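PDB 3PZ6: leucyl-tRNA synthetase from Giardia intestinalis, which probably attaches leucine to its tRNA at the expense of ATP, this piece being the CP1 editing domain, which is thought to deacylate wrongly charged tRNA. Local coordinates for residues 84-89 and 183-188. The protein carries 2 engineered substitutions. Numbering follows the deposited sequence.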
loop_
_atom_site.group_PDB
_atom_site.type_symbol
_atom_site.label_atom_id
_atom_site.label_comp_id
_atom_site.label_asym_id
_atom_site.label_seq_id
_atom_site.Cartn_x
_atom_site.Cartn_y
_atom_site.Cartn_z
ATOM N N ALA A 84 1.015 -6.240 -0.023
ATOM C CA ALA A 84 -0.329 -5.874 0.391
ATOM C C ALA A 84 -1.360 -6.561 -0.483
ATOM O O ALA A 84 -1.433 -6.299 -1.681
ATOM C CB ALA A 84 -0.503 -4.367 0.319
ATOM N N ALA A 85 -2.151 -7.444 0.120
ATOM C CA ALA A 85 -3.188 -8.168 -0.613
ATOM C C ALA A 85 -4.270 -7.210 -1.078
ATOM O O ALA A 85 -4.616 -6.266 -0.365
ATOM C CB ALA A 85 -3.798 -9.265 0.249
ATOM N N THR A 86 -4.786 -7.452 -2.280
ATOM C CA THR A 86 -5.926 -6.712 -2.804
ATOM C C THR A 86 -6.745 -7.588 -3.744
ATOM O O THR A 86 -6.213 -8.461 -4.437
ATOM C CB THR A 86 -5.506 -5.388 -3.521
ATOM O OG1 THR A 86 -6.672 -4.691 -3.975
ATOM C CG2 THR A 86 -4.601 -5.660 -4.708
ATOM N N LEU A 87 -8.048 -7.348 -3.748
ATOM C CA LEU A 87 -8.952 -8.008 -4.666
ATOM C C LEU A 87 -9.355 -7.046 -5.777
ATOM O O LEU A 87 -10.104 -7.409 -6.683
ATOM C CB LEU A 87 -10.196 -8.505 -3.919
ATOM C CG LEU A 87 -10.024 -9.711 -2.984
ATOM C CD1 LEU A 87 -11.266 -9.888 -2.119
ATOM C CD2 LEU A 87 -9.720 -10.987 -3.774
ATOM N N ARG A 88 -8.839 -5.821 -5.702
ATOM C CA ARG A 88 -9.246 -4.745 -6.606
ATOM C C ARG A 88 -8.053 -4.082 -7.291
ATOM O O ARG A 88 -7.723 -2.942 -6.973
ATOM C CB ARG A 88 -10.054 -3.688 -5.849
ATOM C CG ARG A 88 -11.296 -4.203 -5.134
ATOM C CD ARG A 88 -12.231 -3.047 -4.826
ATOM N NE ARG A 88 -12.737 -2.462 -6.065
ATOM C CZ ARG A 88 -13.413 -1.319 -6.155
ATOM N NH1 ARG A 88 -13.679 -0.598 -5.069
ATOM N NH2 ARG A 88 -13.823 -0.895 -7.348
ATOM N N PRO A 89 -7.415 -4.787 -8.243
ATOM C CA PRO A 89 -6.206 -4.273 -8.891
ATOM C C PRO A 89 -6.441 -3.028 -9.759
ATOM O O PRO A 89 -5.485 -2.313 -10.068
ATOM C CB PRO A 89 -5.754 -5.449 -9.765
ATOM C CG PRO A 89 -7.001 -6.197 -10.056
ATOM C CD PRO A 89 -7.816 -6.094 -8.801
ATOM N N ILE A 183 -0.889 -6.221 5.647
ATOM C CA ILE A 183 -0.692 -4.934 4.989
ATOM C C ILE A 183 -1.810 -4.742 3.971
ATOM O O ILE A 183 -2.113 -5.643 3.196
ATOM C CB ILE A 183 0.678 -4.839 4.300
ATOM C CG1 ILE A 183 1.793 -5.210 5.285
ATOM C CG2 ILE A 183 0.909 -3.426 3.733
ATOM C CD1 ILE A 183 3.067 -5.685 4.628
ATOM N N VAL A 184 -2.437 -3.568 3.996
ATOM C CA VAL A 184 -3.580 -3.277 3.136
ATOM C C VAL A 184 -3.285 -2.030 2.294
ATOM O O VAL A 184 -2.575 -1.123 2.743
ATOM C CB VAL A 184 -4.874 -3.092 3.974
ATOM C CG1 VAL A 184 -6.070 -2.872 3.085
ATOM C CG2 VAL A 184 -5.128 -4.309 4.849
ATOM N N THR A 185 -3.808 -1.999 1.071
ATOM C CA THR A 185 -3.684 -0.828 0.210
ATOM C C THR A 185 -4.662 0.231 0.682
ATOM O O THR A 185 -5.615 -0.075 1.408
ATOM C CB THR A 185 -4.001 -1.155 -1.264
ATOM O OG1 THR A 185 -5.375 -1.549 -1.388
ATOM C CG2 THR A 185 -3.102 -2.267 -1.781
ATOM N N SER A 186 -4.423 1.480 0.284
ATOM C CA SER A 186 -5.339 2.557 0.613
ATOM C C SER A 186 -5.735 3.343 -0.615
ATOM O O SER A 186 -4.893 3.986 -1.244
ATOM C CB SER A 186 -4.759 3.488 1.672
ATOM O OG SER A 186 -5.692 4.508 2.014
ATOM N N VAL A 187 -7.025 3.277 -0.947
ATOM C CA VAL A 187 -7.585 4.009 -2.072
ATOM C C VAL A 187 -8.822 4.780 -1.591
ATOM O O VAL A 187 -9.948 4.335 -1.788
ATOM C CB VAL A 187 -7.927 3.058 -3.243
ATOM C CG1 VAL A 187 -8.321 3.849 -4.493
ATOM C CG2 VAL A 187 -6.752 2.141 -3.548
ATOM N N PRO A 188 -8.607 5.942 -0.939
ATOM C CA PRO A 188 -9.670 6.708 -0.286
ATOM C C PRO A 188 -10.788 7.155 -1.213
ATOM O O PRO A 188 -11.907 7.349 -0.757
ATOM C CB PRO A 188 -8.941 7.936 0.256
ATOM C CG PRO A 188 -7.550 7.535 0.368
ATOM C CD PRO A 188 -7.291 6.565 -0.729
#
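Ala84 sits against Ile183 and Thr185 where two strands lie closest and then spread apart, their short axes 5.0 Å apart and inclined at 61°. No hydrogen bond links 84-89 to 183-188; the contact rests on van der Waals packing and one CA-H...O contact. The methyl CB of Ala84 points toward strand 183-186 and meets the carbonyl O of Ile183 at 3.5 Å; the CA of Ala84 makes the CA-H...O contact with that same oxygen (3.3 Å). Alanine suits this place because its small size lets the backbones approach to 4.7 Å between Ala84 CA and Ile183 CA, its methyl still touching both side chains opposite.

Ile183 can be followed outward. Ile183 CB faces Ala84 CA and CB at equal range, and Ile183 CG2, anti to the backbone N, closes to 3.8 Å from Ala84 CB. CG1, beside the backbone N, and CD1 beyond it do not touch Ala84; the side chain also packs on Val100. Its beta-branching suits a strand. From further along, Thr185 turns CG2 toward Ala84 CB (3.9 Å), while Thr185 OG1 comes to 4.3 Å from Thr86 OG1, too far for a hydrogen bond.

Thr86 uses its hydroxyl locally. With OG1 anti to its own backbone N (chi1 -178°), Thr86 OG1 accepts a bond from Arg88 N (3.0 Å, 161°), an ST turn where the strand gives way to the loop. This run, continuing through Pro89, Glu90 and Thr91, resembles the threonine-rich motif of LeuRS editing domains, which in relatives borders the editing pocket.

Both strands are otherwise held by other neighbours: 79-86 bonds to strand 10-18, 183-186 to strand 97-100, and helix 192-202 follows, its Asp194 accepting from Val187 N.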